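Local coordinates for PaxB (Photorhabdus luminescens, PDB 6EK4), which is probably the B component of a two-component alpha-helical pore-forming toxin related to YaxAB, which perforates target membranes, at residues 55-60 and 135-140; 128-133 and 304-309. All blocks are in the same frame, centred on the assembly; numbering follows the deposited sequence.

Interaction 1 of 2, residues 55-60 and 135-140. With NA (sodium ion), chain E.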
loop_
_atom_site.group_PDB
_atom_site.type_symbol
_atom_site.label_atom_id
_atom_site.label_comp_id
_atom_site.label_asym_id
_atom_site.label_seq_id
_atom_site.Cartn_x
_atom_site.Cartn_y
_atom_site.Cartn_z
ATOM N N ARG A 55 -0.827 14.879 6.255
ATOM C CA ARG A 55 -0.157 16.061 5.728
ATOM C C ARG A 55 -0.170 17.203 6.745
ATOM O O ARG A 55 0.802 17.951 6.847
ATOM C CB ARG A 55 -0.816 16.501 4.419
ATOM C CG ARG A 55 0.009 17.487 3.610
ATOM C CD ARG A 55 -0.462 17.545 2.166
ATOM N NE ARG A 55 -1.864 17.947 2.057
ATOM C CZ ARG A 55 -2.538 18.034 0.911
ATOM N NH1 ARG A 55 -3.813 18.413 0.923
ATOM N NH2 ARG A 55 -1.949 17.748 -0.248
ATOM N N ASP A 56 -1.266 17.331 7.493
ATOM C CA ASP A 56 -1.353 18.311 8.579
ATOM C C ASP A 56 -0.343 18.017 9.687
ATOM O O ASP A 56 0.245 18.938 10.255
ATOM C CB ASP A 56 -2.766 18.347 9.180
ATOM C CG ASP A 56 -3.769 19.074 8.299
ATOM O OD1 ASP A 56 -3.361 19.943 7.497
ATOM O OD2 ASP A 56 -4.978 18.786 8.424
ATOM N N LEU A 57 -0.161 16.735 10.002
ATOM C CA LEU A 57 0.822 16.312 11.002
ATOM C C LEU A 57 2.234 16.639 10.525
ATOM O O LEU A 57 3.058 17.133 11.296
ATOM C CB LEU A 57 0.690 14.811 11.285
ATOM C CG LEU A 57 1.484 14.242 12.468
ATOM C CD1 LEU A 57 0.760 13.048 13.068
ATOM C CD2 LEU A 57 2.905 13.853 12.079
ATOM N N ASP A 58 2.500 16.363 9.251
ATOM C CA ASP A 58 3.792 16.671 8.637
ATOM C C ASP A 58 4.080 18.173 8.672
ATOM O O ASP A 58 5.208 18.584 8.945
ATOM C CB ASP A 58 3.825 16.166 7.191
ATOM C CG ASP A 58 5.222 16.170 6.600
ATOM O OD1 ASP A 58 6.149 15.647 7.250
ATOM O OD2 ASP A 58 5.390 16.689 5.478
ATOM N N GLU A 59 3.056 18.978 8.391
ATOM C CA GLU A 59 3.157 20.441 8.458
ATOM C C GLU A 59 3.514 20.912 9.866
ATOM O O GLU A 59 4.344 21.805 10.036
ATOM C CB GLU A 59 1.841 21.098 8.017
ATOM C CG GLU A 59 1.590 21.062 6.516
ATOM C CD GLU A 59 0.135 21.314 6.147
ATOM O OE1 GLU A 59 -0.574 22.018 6.900
ATOM O OE2 GLU A 59 -0.301 20.810 5.092
ATOM N N ALA A 60 2.878 20.308 10.867
ATOM C CA ALA A 60 3.137 20.637 12.266
ATOM C C ALA A 60 4.564 20.272 12.665
ATOM O O ALA A 60 5.227 21.026 13.379
ATOM C CB ALA A 60 2.139 19.928 13.169
ATOM N N SER A 135 -2.556 16.286 19.127
ATOM C CA SER A 135 -3.830 16.463 18.420
ATOM C C SER A 135 -3.761 15.941 16.985
ATOM O O SER A 135 -4.754 15.437 16.455
ATOM C CB SER A 135 -4.251 17.935 18.411
ATOM O OG SER A 135 -4.579 18.375 19.715
ATOM N N ARG A 136 -2.591 16.071 16.362
ATOM C CA ARG A 136 -2.373 15.561 15.009
ATOM C C ARG A 136 -2.330 14.036 15.006
ATOM O O ARG A 136 -2.931 13.396 14.142
ATOM C CB ARG A 136 -1.072 16.120 14.423
ATOM C CG ARG A 136 -1.076 17.626 14.223
ATOM C CD ARG A 136 -1.905 18.040 13.019
ATOM N NE ARG A 136 -2.364 19.424 13.123
ATOM C CZ ARG A 136 -3.430 19.827 13.816
ATOM N NH1 ARG A 136 -4.182 18.958 14.489
ATOM N NH2 ARG A 136 -3.747 21.117 13.837
ATOM N N ILE A 137 -1.612 13.468 15.975
ATOM C CA ILE A 137 -1.530 12.014 16.149
ATOM C C ILE A 137 -2.919 11.409 16.372
ATOM O O ILE A 137 -3.231 10.346 15.835
ATOM C CB ILE A 137 -0.588 11.642 17.322
ATOM C CG1 ILE A 137 0.871 11.902 16.928
ATOM C CG2 ILE A 137 -0.756 10.183 17.733
ATOM C CD1 ILE A 137 1.822 12.002 18.103
ATOM N N ALA A 138 -3.743 12.089 17.161
ATOM C CA ALA A 138 -5.103 11.631 17.431
ATOM C C ALA A 138 -5.947 11.611 16.159
ATOM O O ALA A 138 -6.678 10.651 15.913
ATOM C CB ALA A 138 -5.759 12.511 18.486
ATOM N N ASP A 139 -5.833 12.666 15.353
ATOM C CA ASP A 139 -6.628 12.801 14.128
ATOM C C ASP A 139 -6.346 11.696 13.107
ATOM O O ASP A 139 -7.279 11.140 12.524
ATOM C CB ASP A 139 -6.394 14.175 13.480
ATOM C CG ASP A 139 -7.109 15.309 14.208
ATOM O OD1 ASP A 139 -8.126 15.054 14.891
ATOM O OD2 ASP A 139 -6.654 16.467 14.080
ATOM N N VAL A 140 -5.069 11.383 12.893
ATOM C CA VAL A 140 -4.685 10.359 11.912
ATOM C C VAL A 140 -4.994 8.940 12.396
ATOM O O VAL A 140 -5.425 8.096 11.612
ATOM C CB VAL A 140 -3.191 10.446 11.498
ATOM C CG1 VAL A 140 -2.862 11.826 10.945
ATOM C CG2 VAL A 140 -2.262 10.089 12.651
HETATM NA NA NA E . -3.681 22.419 6.590
#
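R136 lays its aliphatic chain against D56 and L57, yet the opposite charges of R136 and D56 stay apart, with D56 OD2 5.4 Å from R136 NE. No hydrogen bond or salt bridge joins 55-60 to 135-140. R136 CD lies 3.6 Å from D56 O, and D56 O sits at the edge of the guanidinium, near its plane. The chain of R136 is bent at chi2 (-75°), which brings CD to the backbone of D56. Its CG touches A60 CB. L57 CG is anti to the backbone N (chi1 -170°), which puts it 3.7 Å from R136 CB. The two side chains pass side by side, running opposite ways. L57 CD1 lies 4.0 Å from I137 CG1 and 4.2 Å from V140 CG2. Segments 55-60, on helix 42-73, and 135-140, on helix 101-141, run antiparallel at 165°, their axes approaching to 9.2 Å. L22 of helix 19-35 and A302 of helix 247-321 also pack on L57. R136 NH1 forms a 3.5 Å salt bridge with D139 OD2 in its own helix. D56 OD1 binds a sodium ion at 2.7 Å. Van der Waals contact therefore joins the segments, part of it between a carbonyl oxygen and an arginine methylene, while D139 and the ion probably offset the charges.

Interaction 2 of 2, residues 128-133 and 304-309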
loop_
_atom_site.group_PDB
_atom_site.type_symbol
_atom_site.label_atom_id
_atom_site.label_comp_id
_atom_site.label_asym_id
_atom_site.label_seq_id
_atom_site.Cartn_x
_atom_site.Cartn_y
_atom_site.Cartn_z
ATOM N N LYS A 128 3.040 23.677 23.998
ATOM C CA LYS A 128 2.148 24.035 22.894
ATOM C C LYS A 128 2.392 23.156 21.663
ATOM O O LYS A 128 1.443 22.760 20.984
ATOM C CB LYS A 128 2.315 25.525 22.549
ATOM C CG LYS A 128 1.509 26.017 21.352
ATOM C CD LYS A 128 2.357 26.098 20.090
ATOM C CE LYS A 128 1.498 26.313 18.853
ATOM N NZ LYS A 128 0.721 27.583 18.915
ATOM N N GLU A 129 3.659 22.855 21.384
ATOM C CA GLU A 129 4.026 21.983 20.265
ATOM C C GLU A 129 3.730 20.515 20.560
ATOM O O GLU A 129 3.385 19.756 19.654
ATOM C CB GLU A 129 5.508 22.148 19.912
ATOM C CG GLU A 129 5.876 23.526 19.383
ATOM C CD GLU A 129 5.170 23.879 18.085
ATOM O OE1 GLU A 129 4.997 22.986 17.230
ATOM O OE2 GLU A 129 4.789 25.056 17.919
ATOM N N ALA A 130 3.875 20.115 21.821
ATOM C CA ALA A 130 3.569 18.747 22.238
ATOM C C ALA A 130 2.071 18.471 22.141
ATOM O O ALA A 130 1.659 17.443 21.605
ATOM C CB ALA A 130 4.060 18.501 23.656
ATOM N N ASN A 131 1.266 19.395 22.660
ATOM C CA ASN A 131 -0.194 19.279 22.601
ATOM C C ASN A 131 -0.722 19.331 21.169
ATOM O O ASN A 131 -1.703 18.663 20.842
ATOM C CB ASN A 131 -0.857 20.381 23.435
ATOM C CG ASN A 131 -0.569 20.249 24.921
ATOM O OD1 ASN A 131 0.194 19.380 25.347
ATOM N ND2 ASN A 131 -1.178 21.117 25.719
ATOM N N LEU A 132 -0.068 20.130 20.326
ATOM C CA LEU A 132 -0.417 20.221 18.909
ATOM C C LEU A 132 -0.120 18.908 18.189
ATOM O O LEU A 132 -0.975 18.381 17.479
ATOM C CB LEU A 132 0.344 21.375 18.244
ATOM C CG LEU A 132 0.185 21.566 16.731
ATOM C CD1 LEU A 132 -1.279 21.575 16.314
ATOM C CD2 LEU A 132 0.873 22.848 16.289
ATOM N N MET A 133 1.087 18.380 18.381
ATOM C CA MET A 133 1.485 17.112 17.764
ATOM C C MET A 133 0.626 15.952 18.271
ATOM O O MET A 133 0.364 15.004 17.529
ATOM C CB MET A 133 2.972 16.828 18.023
ATOM C CG MET A 133 3.520 15.575 17.347
ATOM S SD MET A 133 3.266 15.508 15.559
ATOM C CE MET A 133 4.328 16.838 15.003
ATOM N N LYS A 304 7.601 10.367 18.842
ATOM C CA LYS A 304 8.917 10.738 19.363
ATOM C C LYS A 304 9.127 12.257 19.394
ATOM O O LYS A 304 9.877 12.759 20.231
ATOM C CB LYS A 304 10.030 10.064 18.553
ATOM C CG LYS A 304 10.141 8.565 18.788
ATOM C CD LYS A 304 11.142 7.921 17.840
ATOM C CE LYS A 304 11.176 6.409 18.001
ATOM N NZ LYS A 304 12.218 5.775 17.147
ATOM N N LEU A 305 8.473 12.979 18.485
ATOM C CA LEU A 305 8.500 14.445 18.498
ATOM C C LEU A 305 7.737 14.986 19.707
ATOM O O LEU A 305 8.224 15.872 20.409
ATOM C CB LEU A 305 7.904 15.016 17.206
ATOM C CG LEU A 305 8.721 14.809 15.928
ATOM C CD1 LEU A 305 7.855 15.041 14.699
ATOM C CD2 LEU A 305 9.936 15.724 15.902
ATOM N N GLU A 306 6.543 14.444 19.941
ATOM C CA GLU A 306 5.748 14.782 21.124
ATOM C C GLU A 306 6.528 14.477 22.404
ATOM O O GLU A 306 6.545 15.280 23.339
ATOM C CB GLU A 306 4.432 13.994 21.122
ATOM C CG GLU A 306 3.455 14.387 22.224
ATOM C CD GLU A 306 2.290 13.420 22.361
ATOM O OE1 GLU A 306 2.102 12.560 21.472
ATOM O OE2 GLU A 306 1.555 13.523 23.367
ATOM N N GLN A 307 7.163 13.308 22.436
ATOM C CA GLN A 307 7.965 12.883 23.582
ATOM C C GLN A 307 9.145 13.826 23.809
ATOM O O GLN A 307 9.420 14.216 24.942
ATOM C CB GLN A 307 8.466 11.448 23.373
ATOM C CG GLN A 307 9.160 10.836 24.581
ATOM C CD GLN A 307 9.638 9.416 24.331
ATOM O OE1 GLN A 307 9.131 8.722 23.448
ATOM N NE2 GLN A 307 10.619 8.976 25.110
ATOM N N ALA A 308 9.829 14.189 22.726
ATOM C CA ALA A 308 10.982 15.086 22.796
ATOM C C ALA A 308 10.631 16.430 23.435
ATOM O O ALA A 308 11.356 16.913 24.305
ATOM C CB ALA A 308 11.570 15.303 21.408
ATOM N N TRP A 309 9.515 17.023 23.015
ATOM C CA TRP A 309 9.121 18.343 23.517
ATOM C C TRP A 309 8.688 18.291 24.984
ATOM O O TRP A 309 8.970 19.217 25.745
ATOM C CB TRP A 309 8.013 18.975 22.660
ATOM C CG TRP A 309 8.241 18.934 21.162
ATOM C CD1 TRP A 309 7.280 18.804 20.202
ATOM C CD2 TRP A 309 9.496 19.009 20.463
ATOM N NE1 TRP A 309 7.850 18.800 18.954
ATOM C CE2 TRP A 309 9.208 18.923 19.084
ATOM C CE3 TRP A 309 10.832 19.143 20.866
ATOM C CZ2 TRP A 309 10.204 18.966 18.107
ATOM C CZ3 TRP A 309 11.821 19.185 19.892
ATOM C CH2 TRP A 309 11.499 19.098 18.530
#
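In the antiparallel helical bundle of the elongated toxin, E129, A130 and M133 of helix 101-141 pack against L305, E306 and W309 of helix 247-321. The segment axes approach to 8.4 Å, and their directions differ by 157°. The backbones come nearest at A130 and E306, whose CA atoms are 4.7 Å apart. A130 has only a methyl group to place between the helices. Its CB meets W309 CB at 4.1 Å and lies near the backbone oxygen of E306. E129 CB and A130 N approach the W309 indole obliquely, with E129 CB 3.8 Å from W309 CD1. E129 touches the indole through CB, while the E129 carboxylate turns from 304-309. Helix 326-348 packs on W309 through F339, L340 and L343, and L68 of helix 42-73 also touches it. The ring is thus held among three other helices. E306 takes part through its aliphatic carbons. Its CG is anti to the backbone N (chi1 -173°) and lies 3.6 Å from A130 O. E306 CB packs on M133 CG, and the two side chains cross obliquely. No hydrogen bond spans the two segments, so van der Waals packing makes the contact. A61 of helix 42-73 and I17 of the N-terminal loop also touch L305. M133 is bent at chi2 and chi3, and at its tip M133 CE lies 4.0 Å from L305 CD1.

How the interactions relate
From the N terminus, the chain first passes 55-60 on helix 42-73. It then runs through helix 80-90 into helix 101-141, where 128-133 precedes 135-140. Interaction 1 closes a loop of 74 intervening residues. The chain then travels through helix 149-193 and helix 217-237 to helix 247-321. There 304-309 returns to 128-133, and interaction 2 closes a loop of 170 residues. The two loops cross rather than nest. Helix 101-141 is common to both, so they tie it to helices 42-73 and 247-321. Their centres are 11 Å apart, and they touch: L57 CG lies 3.8 Å from M133 SD.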